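Local coordinates for protein type III effector NopAA (Sinorhizobium fredii USDA 257, PDB 6SDU) that hydrolyses xyloglucan, a plant cell-wall polysaccharide, as a type III secreted effector with a glycosyl hydrolase family 12 domain, at residues P45-I50 / S59-Q64; K71-V76 / G215-S220; N95-T100 / N226-N231; G101-V106 / G133-I138. All coordinates share one frame; numbering follows the deposited sequence.

Interaction 1 (P45-I50 / S59-Q64); sequences PGPQTI and SVWSDQ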
loop_
_atom_site.group_PDB
_atom_site.type_symbol
_atom_site.label_atom_id
_atom_site.label_comp_id
_atom_site.label_asym_id
_atom_site.label_seq_id
_atom_site.Cartn_x
_atom_site.Cartn_y
_atom_site.Cartn_z
ATOM N N PRO A 45 -5.564 -9.291 17.742
ATOM C CA PRO A 45 -4.499 -8.481 17.145
ATOM C C PRO A 45 -3.360 -8.288 18.125
ATOM O O PRO A 45 -3.579 -8.088 19.320
ATOM C CB PRO A 45 -5.197 -7.154 16.849
ATOM C CG PRO A 45 -6.241 -7.047 17.928
ATOM C CD PRO A 45 -6.698 -8.460 18.205
ATOM N N GLY A 46 -2.148 -8.183 17.591
ATOM C CA GLY A 46 -1.016 -7.945 18.442
ATOM C C GLY A 46 -0.807 -6.471 18.676
ATOM O O GLY A 46 -1.415 -5.619 18.024
ATOM N N PRO A 47 0.072 -6.140 19.613
ATOM C CA PRO A 47 0.326 -4.724 19.902
ATOM C C PRO A 47 0.887 -4.023 18.679
ATOM O O PRO A 47 1.625 -4.613 17.885
ATOM C CB PRO A 47 1.347 -4.765 21.049
ATOM C CG PRO A 47 1.858 -6.176 21.081
ATOM C CD PRO A 47 0.796 -7.046 20.520
ATOM N N GLN A 48 0.512 -2.756 18.525
ATOM C CA GLN A 48 0.992 -1.961 17.407
ATOM C C GLN A 48 0.987 -0.506 17.822
ATOM O O GLN A 48 -0.066 0.003 18.218
ATOM C CB GLN A 48 0.105 -2.147 16.177
ATOM C CG GLN A 48 0.577 -1.370 14.984
ATOM C CD GLN A 48 -0.181 -1.706 13.721
ATOM O OE1 GLN A 48 0.055 -2.738 13.084
ATOM N NE2 GLN A 48 -1.075 -0.811 13.326
ATOM N N THR A 49 2.104 0.191 17.588
ATOM C CA THR A 49 2.226 1.598 17.968
ATOM C C THR A 49 2.759 2.397 16.788
ATOM O O THR A 49 3.867 2.144 16.292
ATOM C CB THR A 49 3.149 1.754 19.188
ATOM O OG1 THR A 49 2.554 1.116 20.325
ATOM C CG2 THR A 49 3.442 3.239 19.506
ATOM N N ILE A 50 1.986 3.382 16.374
ATOM C CA ILE A 50 2.364 4.306 15.314
ATOM C C ILE A 50 2.794 5.618 15.965
ATOM O O ILE A 50 2.221 6.041 16.979
ATOM C CB ILE A 50 1.182 4.490 14.335
ATOM C CG1 ILE A 50 1.593 5.248 13.066
ATOM C CG2 ILE A 50 -0.007 5.130 15.049
ATOM C CD1 ILE A 50 0.485 5.251 12.011
ATOM N N SER A 59 6.586 6.415 11.693
ATOM C CA SER A 59 7.079 5.087 11.996
ATOM C C SER A 59 5.953 4.272 12.630
ATOM O O SER A 59 4.989 4.831 13.167
ATOM C CB SER A 59 8.312 5.211 12.918
ATOM O OG SER A 59 8.530 4.040 13.661
ATOM N N VAL A 60 6.078 2.943 12.539
ATOM C CA VAL A 60 5.166 2.008 13.194
ATOM C C VAL A 60 5.931 0.748 13.608
ATOM O O VAL A 60 6.781 0.242 12.860
ATOM C CB VAL A 60 3.968 1.659 12.292
ATOM C CG1 VAL A 60 4.452 1.053 10.979
ATOM C CG2 VAL A 60 3.041 0.708 13.031
ATOM N N TRP A 61 5.667 0.271 14.828
ATOM C CA TRP A 61 6.158 -1.016 15.325
ATOM C C TRP A 61 4.984 -1.940 15.586
ATOM O O TRP A 61 3.971 -1.503 16.131
ATOM C CB TRP A 61 6.955 -0.856 16.600
ATOM C CG TRP A 61 7.327 -2.132 17.291
ATOM C CD1 TRP A 61 8.520 -2.858 17.151
ATOM C CD2 TRP A 61 6.562 -2.828 18.293
ATOM N NE1 TRP A 61 8.506 -3.949 17.992
ATOM C CE2 TRP A 61 7.339 -3.951 18.717
ATOM C CE3 TRP A 61 5.312 -2.614 18.878
ATOM C CZ2 TRP A 61 6.878 -4.875 19.669
ATOM C CZ3 TRP A 61 4.861 -3.536 19.851
ATOM C CH2 TRP A 61 5.655 -4.646 20.237
ATOM N N SER A 62 5.098 -3.202 15.181
ATOM C CA SER A 62 3.971 -4.116 15.307
ATOM C C SER A 62 4.476 -5.515 15.595
ATOM O O SER A 62 5.465 -5.944 15.011
ATOM C CB SER A 62 3.107 -4.093 14.018
ATOM O OG SER A 62 1.861 -4.759 14.173
ATOM N N ASP A 63 3.793 -6.218 16.495
ATOM C CA ASP A 63 4.073 -7.608 16.882
ATOM C C ASP A 63 2.837 -8.477 16.608
ATOM O O ASP A 63 2.044 -8.740 17.516
ATOM C CB ASP A 63 4.454 -7.637 18.387
ATOM C CG ASP A 63 4.754 -9.033 18.897
ATOM O OD1 ASP A 63 4.655 -10.001 18.116
ATOM O OD2 ASP A 63 5.084 -9.168 20.104
ATOM N N GLN A 64 2.684 -8.936 15.368
ATOM C CA GLN A 64 1.539 -9.736 14.935
ATOM C C GLN A 64 1.897 -11.221 14.865
ATOM O O GLN A 64 3.023 -11.573 14.470
ATOM C CB GLN A 64 1.046 -9.245 13.573
ATOM C CG GLN A 64 0.646 -7.768 13.602
ATOM C CD GLN A 64 -0.376 -7.466 14.691
ATOM O OE1 GLN A 64 -1.310 -8.242 14.898
ATOM N NE2 GLN A 64 -0.230 -6.318 15.359
#
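Gln64 grips the backbone of Gly46 with both ends of its carboxamide: OE1 accepts the bond from Gly46 N at 2.8 Å, and NE2 reaches back to Gly46 O at 3.0 Å. The second bond comes from well above the carbonyl plane, with a C=O...N angle of only 97°. The bend at chi2 (-54°) folds CD back toward Gly46. NE2 also donates to Ser62 OG, which in turn gives its proton to Gln48 OE1 at 2.9 Å, on a lone pair in the carbonyl plane. A chain of hydrogen bonds joins Gly46 to Gln48 by way of Gln64 and Ser62. The face bearing Thr49 and Trp61 is different: the edge of the indole meets the ring of Pro47, CZ3 lying 3.9 Å from Pro47 CB. Between the two faces, Thr49 and Trp61 form an antiparallel hydrogen-bonded pair, and beyond the last strand pair Asp63 N bonds Pro47 O at 3.0 Å. Further out, Asn38 holds Gln48 NE2, Ser72 OG bonds Gln48 OE1 and Gly223 N meets Asp63 OD1. The two strands are arms of the hairpin 48-54/57-62; strand 225-236 continues the sheet beyond 57-62, while strands 34-40 and 208-218 pack against the face carrying Gln48.

Interaction 2 (K71-V76 / G215-S220); sequences KSYPHV and GVEITS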
loop_
_atom_site.group_PDB
_atom_site.type_symbol
_atom_site.label_atom_id
_atom_site.label_comp_id
_atom_site.label_asym_id
_atom_site.label_seq_id
_atom_site.Cartn_x
_atom_site.Cartn_y
_atom_site.Cartn_z
ATOM N N LYS A 71 -3.355 -8.656 9.378
ATOM C CA LYS A 71 -3.842 -8.183 10.672
ATOM C C LYS A 71 -4.005 -6.677 10.734
ATOM O O LYS A 71 -4.872 -6.194 11.468
ATOM C CB LYS A 71 -2.905 -8.596 11.828
ATOM C CG LYS A 71 -2.403 -10.023 11.785
ATOM C CD LYS A 71 -3.552 -10.995 11.804
ATOM C CE LYS A 71 -3.028 -12.405 12.001
ATOM N NZ LYS A 71 -2.012 -12.838 10.976
ATOM N N SER A 72 -3.198 -5.920 9.988
ATOM C CA SER A 72 -3.174 -4.484 10.170
ATOM C C SER A 72 -2.677 -3.796 8.908
ATOM O O SER A 72 -2.006 -4.399 8.062
ATOM C CB SER A 72 -2.282 -4.138 11.362
ATOM O OG SER A 72 -0.929 -4.475 11.066
ATOM N N TYR A 73 -3.041 -2.526 8.775
ATOM C CA TYR A 73 -2.511 -1.658 7.725
ATOM C C TYR A 73 -2.293 -0.270 8.303
ATOM O O TYR A 73 -3.065 0.659 8.029
ATOM C CB TYR A 73 -3.438 -1.610 6.506
ATOM C CG TYR A 73 -2.899 -0.794 5.313
ATOM C CD1 TYR A 73 -1.645 -1.057 4.758
ATOM C CD2 TYR A 73 -3.663 0.224 4.737
ATOM C CE1 TYR A 73 -1.160 -0.322 3.667
ATOM C CE2 TYR A 73 -3.193 0.970 3.644
ATOM C CZ TYR A 73 -1.946 0.698 3.114
ATOM O OH TYR A 73 -1.480 1.452 2.040
ATOM N N PRO A 74 -1.268 -0.100 9.147
ATOM C CA PRO A 74 -0.875 1.260 9.552
ATOM C C PRO A 74 -0.492 2.074 8.323
ATOM O O PRO A 74 0.288 1.620 7.475
ATOM C CB PRO A 74 0.341 1.032 10.456
ATOM C CG PRO A 74 0.843 -0.332 10.098
ATOM C CD PRO A 74 -0.393 -1.123 9.742
ATOM N N HIS A 75 -1.047 3.275 8.205
ATOM C CA HIS A 75 -0.776 3.984 6.964
ATOM C C HIS A 75 -0.968 5.473 7.140
ATOM O O HIS A 75 -1.629 5.937 8.067
ATOM C CB HIS A 75 -1.656 3.484 5.829
ATOM C CG HIS A 75 -3.101 3.832 5.997
ATOM N ND1 HIS A 75 -3.963 3.067 6.753
ATOM C CD2 HIS A 75 -3.841 4.845 5.488
ATOM C CE1 HIS A 75 -5.173 3.595 6.706
ATOM N NE2 HIS A 75 -5.123 4.682 5.959
ATOM N N VAL A 76 -0.372 6.201 6.208
ATOM C CA VAL A 76 -0.555 7.627 6.014
ATOM C C VAL A 76 -1.454 7.776 4.788
ATOM O O VAL A 76 -1.431 6.924 3.896
ATOM C CB VAL A 76 0.818 8.308 5.830
ATOM C CG1 VAL A 76 1.558 7.690 4.631
ATOM C CG2 VAL A 76 0.704 9.841 5.672
ATOM N N GLY A 215 1.585 2.540 3.442
ATOM C CA GLY A 215 1.824 1.904 4.728
ATOM C C GLY A 215 2.290 0.481 4.540
ATOM O O GLY A 215 2.901 0.161 3.519
ATOM N N VAL A 216 2.054 -0.365 5.552
ATOM C CA VAL A 216 2.446 -1.771 5.491
ATOM C C VAL A 216 1.278 -2.666 5.915
ATOM O O VAL A 216 0.681 -2.473 6.986
ATOM C CB VAL A 216 3.728 -2.035 6.328
ATOM C CG1 VAL A 216 3.564 -1.623 7.764
ATOM C CG2 VAL A 216 4.197 -3.484 6.216
ATOM N N GLU A 217 0.946 -3.653 5.071
ATOM C CA GLU A 217 -0.034 -4.679 5.426
ATOM C C GLU A 217 0.730 -5.793 6.128
ATOM O O GLU A 217 1.507 -6.503 5.480
ATOM C CB GLU A 217 -0.720 -5.234 4.181
ATOM C CG GLU A 217 -1.573 -4.231 3.388
ATOM C CD GLU A 217 -2.260 -4.868 2.188
ATOM O OE1 GLU A 217 -1.560 -5.501 1.339
ATOM O OE2 GLU A 217 -3.500 -4.737 2.098
ATOM N N ILE A 218 0.516 -5.968 7.434
ATOM C CA ILE A 218 1.287 -6.937 8.211
ATOM C C ILE A 218 0.481 -8.214 8.384
ATOM O O ILE A 218 -0.605 -8.215 8.976
ATOM C CB ILE A 218 1.706 -6.365 9.569
ATOM C CG1 ILE A 218 2.476 -5.074 9.362
ATOM C CG2 ILE A 218 2.561 -7.395 10.353
ATOM C CD1 ILE A 218 2.759 -4.357 10.619
ATOM N N THR A 219 1.030 -9.315 7.890
ATOM C CA THR A 219 0.435 -10.607 8.170
ATOM C C THR A 219 1.088 -11.245 9.392
ATOM O O THR A 219 0.391 -11.790 10.252
ATOM C CB THR A 219 0.501 -11.503 6.921
ATOM O OG1 THR A 219 -0.414 -10.988 5.935
ATOM C CG2 THR A 219 0.106 -12.953 7.247
ATOM N N SER A 220 2.412 -11.180 9.498
ATOM C CA SER A 220 3.107 -11.747 10.650
ATOM C C SER A 220 4.355 -10.918 10.972
ATOM O O SER A 220 5.102 -10.548 10.063
ATOM C CB SER A 220 3.437 -13.212 10.344
ATOM O OG SER A 220 4.433 -13.737 11.189
#
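Tyr73 and Glu217 meet where the glutamate CG comes within 3.5 Å of Tyr73 CD1, ring and carboxylate planes standing 74° apart. Tyr73 CG is anti to the backbone N (chi1 -176°); further along the ring, CE1 is 3.6 Å from Gly215 C, and Tyr73 OH is held by Ala107 O. Packing is tight at Gly215, whose CA is 3.2 Å from Pro74 O. Pro74 CG adds an apolar contact to Val216 CG1 at 3.8 Å. His75 turns its ring away from Gly215, and its ND1 bonds Tyr73 O in its own strand. At the other end, where Thr219 is partly exposed, the contact rests on hydrogen bonds and not on close side-chain packing. Here Lys71 N bonds Ile218 O at 2.8 Å, and Lys71 NZ bonds Thr219 O at 2.7 Å, with further partners in Thr67 O and Gly69 O. Thr219 and Ser220 both face Ala103, a classic beta bulge where the chain turns a corner. Glu217 OE2 bonds O2 of the bound glucose unit, and OE1 lies close to Asp105 OD1. Because Glu217 on this strand binds the sugar, the antiparallel pairing (170°) is part of the carbohydrate-binding sheet of the family 12 beta-sandwich.

Interaction 3 (N95-T100 / N226-N231); sequences NQEVPT and NFNFNN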
loop_
_atom_site.group_PDB
_atom_site.type_symbol
_atom_site.label_atom_id
_atom_site.label_comp_id
_atom_site.label_asym_id
_atom_site.label_seq_id
_atom_site.Cartn_x
_atom_site.Cartn_y
_atom_site.Cartn_z
ATOM N N ASN A 95 10.723 6.963 1.181
ATOM C CA ASN A 95 12.023 6.510 1.663
ATOM C C ASN A 95 11.785 5.747 2.963
ATOM O O ASN A 95 11.245 6.316 3.915
ATOM C CB ASN A 95 12.958 7.703 1.876
ATOM C CG ASN A 95 14.334 7.289 2.335
ATOM O OD1 ASN A 95 14.859 6.263 1.911
ATOM N ND2 ASN A 95 14.918 8.076 3.232
ATOM N N GLN A 96 12.199 4.480 3.033
ATOM C CA GLN A 96 11.823 3.676 4.193
ATOM C C GLN A 96 12.960 2.767 4.667
ATOM O O GLN A 96 13.923 2.499 3.946
ATOM C CB GLN A 96 10.584 2.831 3.887
ATOM C CG GLN A 96 10.865 1.685 2.894
ATOM C CD GLN A 96 9.740 1.477 1.916
ATOM O OE1 GLN A 96 8.785 2.256 1.878
ATOM N NE2 GLN A 96 9.835 0.409 1.122
ATOM N N GLU A 97 12.834 2.316 5.917
ATOM C CA GLU A 97 13.707 1.305 6.499
ATOM C C GLU A 97 12.820 0.166 7.004
ATOM O O GLU A 97 11.914 0.400 7.803
ATOM C CB GLU A 97 14.535 1.892 7.641
ATOM C CG GLU A 97 15.512 3.008 7.254
ATOM C CD GLU A 97 16.049 3.771 8.484
ATOM O OE1 GLU A 97 15.343 3.828 9.513
ATOM O OE2 GLU A 97 17.181 4.308 8.428
ATOM N N VAL A 98 13.090 -1.049 6.550
ATOM C CA VAL A 98 12.196 -2.187 6.765
ATOM C C VAL A 98 12.983 -3.276 7.469
ATOM O O VAL A 98 14.226 -3.302 7.413
ATOM C CB VAL A 98 11.600 -2.702 5.431
ATOM C CG1 VAL A 98 10.764 -1.630 4.732
ATOM C CG2 VAL A 98 12.710 -3.175 4.516
ATOM N N PRO A 99 12.308 -4.189 8.154
ATOM C CA PRO A 99 12.979 -5.347 8.754
ATOM C C PRO A 99 13.224 -6.374 7.656
ATOM O O PRO A 99 12.864 -6.163 6.496
ATOM C CB PRO A 99 11.976 -5.866 9.796
ATOM C CG PRO A 99 10.660 -5.436 9.280
ATOM C CD PRO A 99 10.860 -4.183 8.449
ATOM N N THR A 100 13.875 -7.478 8.032
ATOM C CA THR A 100 14.155 -8.571 7.103
ATOM C C THR A 100 13.059 -9.642 7.049
ATOM O O THR A 100 12.657 -10.061 5.956
ATOM C CB THR A 100 15.500 -9.227 7.465
ATOM O OG1 THR A 100 16.557 -8.271 7.329
ATOM C CG2 THR A 100 15.786 -10.400 6.556
ATOM N N ASN A 226 9.889 -3.341 13.203
ATOM C CA ASN A 226 9.821 -1.895 13.099
ATOM C C ASN A 226 9.890 -1.469 11.640
ATOM O O ASN A 226 10.682 -2.018 10.867
ATOM C CB ASN A 226 10.972 -1.268 13.892
ATOM C CG ASN A 226 10.782 0.217 14.104
ATOM O OD1 ASN A 226 9.824 0.632 14.755
ATOM N ND2 ASN A 226 11.701 1.022 13.596
ATOM N N PHE A 227 9.064 -0.481 11.271
ATOM C CA PHE A 227 9.056 0.097 9.926
ATOM C C PHE A 227 9.163 1.607 10.051
ATOM O O PHE A 227 8.328 2.228 10.708
ATOM C CB PHE A 227 7.775 -0.270 9.161
ATOM C CG PHE A 227 7.567 -1.753 8.975
ATOM C CD1 PHE A 227 7.037 -2.521 10.000
ATOM C CD2 PHE A 227 7.879 -2.372 7.766
ATOM C CE1 PHE A 227 6.824 -3.882 9.827
ATOM C CE2 PHE A 227 7.678 -3.728 7.593
ATOM C CZ PHE A 227 7.169 -4.487 8.631
ATOM N N ASN A 228 10.197 2.197 9.454
ATOM C CA ASN A 228 10.388 3.640 9.477
ATOM C C ASN A 228 10.132 4.224 8.092
ATOM O O ASN A 228 10.733 3.783 7.101
ATOM C CB ASN A 228 11.803 4.028 9.922
ATOM C CG ASN A 228 12.104 3.620 11.345
ATOM O OD1 ASN A 228 11.409 4.025 12.272
ATOM N ND2 ASN A 228 13.168 2.842 11.531
ATOM N N PHE A 229 9.298 5.251 8.030
ATOM C CA PHE A 229 9.039 5.933 6.772
ATOM C C PHE A 229 9.689 7.291 6.986
ATOM O O PHE A 229 9.086 8.208 7.551
ATOM C CB PHE A 229 7.537 5.978 6.466
ATOM C CG PHE A 229 6.916 4.601 6.338
ATOM C CD1 PHE A 229 6.926 3.926 5.128
ATOM C CD2 PHE A 229 6.364 3.965 7.437
ATOM C CE1 PHE A 229 6.366 2.647 5.011
ATOM C CE2 PHE A 229 5.817 2.671 7.333
ATOM C CZ PHE A 229 5.826 2.012 6.127
ATOM N N ASN A 230 10.915 7.429 6.475
ATOM C CA ASN A 230 11.695 8.629 6.749
ATOM C C ASN A 230 11.223 9.783 5.901
ATOM O O ASN A 230 11.299 10.942 6.328
ATOM C CB ASN A 230 13.177 8.403 6.455
ATOM C CG ASN A 230 13.764 7.308 7.278
ATOM O OD1 ASN A 230 13.516 7.227 8.485
ATOM N ND2 ASN A 230 14.578 6.463 6.648
ATOM N N ASN A 231 10.711 9.485 4.716
ATOM C CA ASN A 231 10.048 10.519 3.961
ATOM C C ASN A 231 8.867 9.910 3.231
ATOM O O ASN A 231 8.933 8.761 2.782
ATOM C CB ASN A 231 11.000 11.197 2.981
ATOM C CG ASN A 231 10.311 12.275 2.205
ATOM O OD1 ASN A 231 9.824 13.239 2.788
ATOM N ND2 ASN A 231 10.213 12.102 0.892
#
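Glu97 and Asn228 form an antiparallel hydrogen-bonded pair in strands that run at 155° to one another, and two residues earlier in the first strand a classic bulge sets Asn230 and Asn231 opposite Asn95. Asn95 O therefore receives two N-H groups, from Asn230 N at 2.8 Å and, weakly, from Asn231 N at 3.3 Å. On the face bearing Glu97 and Asn228 the side chains are polar. Glu97 OE1 takes a weak bond from Asn228 ND2 at 3.1 Å, bent to 127° at the hydrogen, while the Asn230 amide crosses the carboxylate at about a right angle. The opposite face is built round two rings and one glutamine. Pro99 CD sits over one face of Phe227, 3.7 Å from the ring centroid and shifted toward the rim, a CH-pi contact. Gln96 runs alongside Phe229, its amide 86° from the ring plane, and its polar end is held by Tyr214 OH and Asn185 OD1. Trp104 meets Phe227 edge-to-face, and Trp58 stacks on Phe229. The chemistry is thus divided: weak polar links on the outer face, aromatic and CH-pi contacts within, and a buried glutamine amide satisfied by hydrogen bonds.

Interaction 4 (G101-V106 / G133-I138); sequences GGAWDV and GNVKPI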
loop_
_atom_site.group_PDB
_atom_site.type_symbol
_atom_site.label_atom_id
_atom_site.label_comp_id
_atom_site.label_asym_id
_atom_site.label_seq_id
_atom_site.Cartn_x
_atom_site.Cartn_y
_atom_site.Cartn_z
ATOM N N GLY A 101 12.603 -10.126 8.206
ATOM C CA GLY A 101 11.697 -11.254 8.282
ATOM C C GLY A 101 10.225 -10.914 8.516
ATOM O O GLY A 101 9.794 -9.763 8.531
ATOM N N GLY A 102 9.435 -11.975 8.659
ATOM C CA GLY A 102 8.008 -11.815 8.857
ATOM C C GLY A 102 7.241 -12.028 7.566
ATOM O O GLY A 102 7.732 -12.607 6.589
ATOM N N ALA A 103 5.976 -11.606 7.598
ATOM C CA ALA A 103 5.094 -11.685 6.429
ATOM C C ALA A 103 4.393 -10.334 6.268
ATOM O O ALA A 103 3.529 -9.983 7.079
ATOM C CB ALA A 103 4.101 -12.826 6.577
ATOM N N TRP A 104 4.796 -9.554 5.257
ATOM C CA TRP A 104 4.262 -8.205 5.086
ATOM C C TRP A 104 4.551 -7.691 3.680
ATOM O O TRP A 104 5.345 -8.255 2.919
ATOM C CB TRP A 104 4.834 -7.240 6.140
ATOM C CG TRP A 104 6.330 -7.365 6.317
ATOM C CD1 TRP A 104 6.977 -8.086 7.276
ATOM C CD2 TRP A 104 7.360 -6.760 5.511
ATOM N NE1 TRP A 104 8.337 -7.967 7.121
ATOM C CE2 TRP A 104 8.596 -7.161 6.045
ATOM C CE3 TRP A 104 7.355 -5.923 4.391
ATOM C CZ2 TRP A 104 9.825 -6.746 5.495
ATOM C CZ3 TRP A 104 8.558 -5.512 3.855
ATOM C CH2 TRP A 104 9.777 -5.926 4.397
ATOM N N ASP A 105 3.871 -6.608 3.339
ATOM C CA ASP A 105 4.124 -5.915 2.093
ATOM C C ASP A 105 3.944 -4.430 2.355
ATOM O O ASP A 105 2.984 -4.030 3.004
ATOM C CB ASP A 105 3.222 -6.424 0.977
ATOM C CG ASP A 105 1.739 -6.302 1.304
ATOM O OD1 ASP A 105 1.123 -5.256 0.954
ATOM O OD2 ASP A 105 1.180 -7.270 1.866
ATOM N N VAL A 106 4.942 -3.640 1.970
ATOM C CA VAL A 106 4.869 -2.191 2.034
ATOM C C VAL A 106 4.215 -1.758 0.725
ATOM O O VAL A 106 4.713 -2.101 -0.351
ATOM C CB VAL A 106 6.272 -1.575 2.200
ATOM C CG1 VAL A 106 6.197 -0.066 2.240
ATOM C CG2 VAL A 106 6.917 -2.092 3.487
ATOM N N GLY A 133 5.058 -16.754 -2.330
ATOM C CA GLY A 133 5.674 -16.325 -1.091
ATOM C C GLY A 133 4.685 -16.395 0.054
ATOM O O GLY A 133 3.534 -16.795 -0.108
ATOM N N ASN A 134 5.159 -15.999 1.245
ATOM C CA ASN A 134 4.282 -15.990 2.411
ATOM C C ASN A 134 3.259 -14.852 2.385
ATOM O O ASN A 134 2.430 -14.776 3.298
ATOM C CB ASN A 134 5.109 -15.989 3.715
ATOM C CG ASN A 134 5.955 -14.722 3.895
ATOM O OD1 ASN A 134 5.894 -13.790 3.088
ATOM N ND2 ASN A 134 6.720 -14.677 4.991
ATOM N N VAL A 135 3.389 -13.877 1.477
ATOM C CA VAL A 135 2.308 -12.931 1.180
ATOM C C VAL A 135 2.058 -13.006 -0.312
ATOM O O VAL A 135 2.988 -13.283 -1.078
ATOM C CB VAL A 135 2.590 -11.468 1.589
ATOM C CG1 VAL A 135 2.437 -11.278 3.081
ATOM C CG2 VAL A 135 3.962 -11.015 1.080
ATOM N N LYS A 136 0.801 -12.837 -0.718
ATOM C CA LYS A 136 0.421 -12.893 -2.128
ATOM C C LYS A 136 -0.571 -11.787 -2.450
ATOM O O LYS A 136 -1.355 -11.374 -1.585
ATOM C CB LYS A 136 -0.189 -14.260 -2.499
ATOM C CG LYS A 136 0.739 -15.449 -2.277
ATOM C CD LYS A 136 -0.012 -16.765 -2.382
ATOM C CE LYS A 136 0.904 -17.979 -2.078
ATOM N NZ LYS A 136 1.211 -18.200 -0.628
ATOM N N PRO A 137 -0.556 -11.266 -3.668
ATOM C CA PRO A 137 -1.540 -10.242 -4.015
ATOM C C PRO A 137 -2.929 -10.839 -4.152
ATOM O O PRO A 137 -3.105 -12.019 -4.465
ATOM C CB PRO A 137 -1.038 -9.695 -5.357
ATOM C CG PRO A 137 -0.210 -10.824 -5.949
ATOM C CD PRO A 137 0.393 -11.541 -4.769
ATOM N N ILE A 138 -3.927 -9.968 -3.965
ATOM C CA ILE A 138 -5.317 -10.348 -4.196
ATOM C C ILE A 138 -5.458 -10.770 -5.646
ATOM O O ILE A 138 -4.937 -10.104 -6.552
ATOM C CB ILE A 138 -6.247 -9.169 -3.884
ATOM C CG1 ILE A 138 -6.398 -8.962 -2.379
ATOM C CG2 ILE A 138 -7.605 -9.359 -4.552
ATOM C CD1 ILE A 138 -6.952 -7.593 -2.062
#
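The start of strand 103-112 meets the loop between strands 117-125 and 152-153 beside the glucose-binding site, and Asn134 and Val135 make the loop's side of the contact. Asn134 ND2 donates to Gly102 O at 2.8 Å; the bond is bent, 143° at the hydrogen, and ND2 is tilted from the plane of that carbonyl. The same nitrogen lies 3.6 Å from Ala103 CB. At the other end of the amide, OD1 is held by Thr126 OG1, which also bonds Trp104 N, so one threonine hydroxyl links the loop amide to the strand backbone. A chi1 of 64° sets CG of Asn134 between the backbone N and the carbonyl carbon; ND2 then meets Gly102 O. The two methyls of Val135 touch the backbone of Trp104: CG1 is 3.6 Å from Trp104 N, and CG2 is 3.6 Å from Trp104 O. Its approach to Ala103 is looser, with CG1 4.2 Å from Ala103 CB. Within each segment a further bond shapes the chain: Trp104 NE1 reaches Gly101 O at 2.7 Å, the acceptor near the indole plane, and Lys136 NZ folds back to Gly133 O at 2.8 Å. Lys136, Pro137 and Ile138 touch the bound glucose unit, and the Asp105 side chain lies about 5 Å from it. The arrangement is consistent with a cleft-lining loop set against the concave sheet, as in family 12 hydrolases.

From the N terminus, interaction 1 closes first, as a local hairpin whose segments are nine residues apart. Interaction 2 then opens at 71-76 and closes only at 215-220, pairing strands of the larger sheet. Interaction 3 opens within that long loop and closes after it, at 226-231, so the two cross; it belongs to the smaller sheet, alongside the hairpin of interaction 1. Interaction 4 begins and ends within the spans of both 2 and 3, bringing a ligand-lining loop to strand 103-112. Side chains join the two sheets: Ser62 CB packs on Ile218 CD1, Phe227 touches Val216 from interaction 2, and Gln96 OE1 lies against Val106 CG1 from interaction 4.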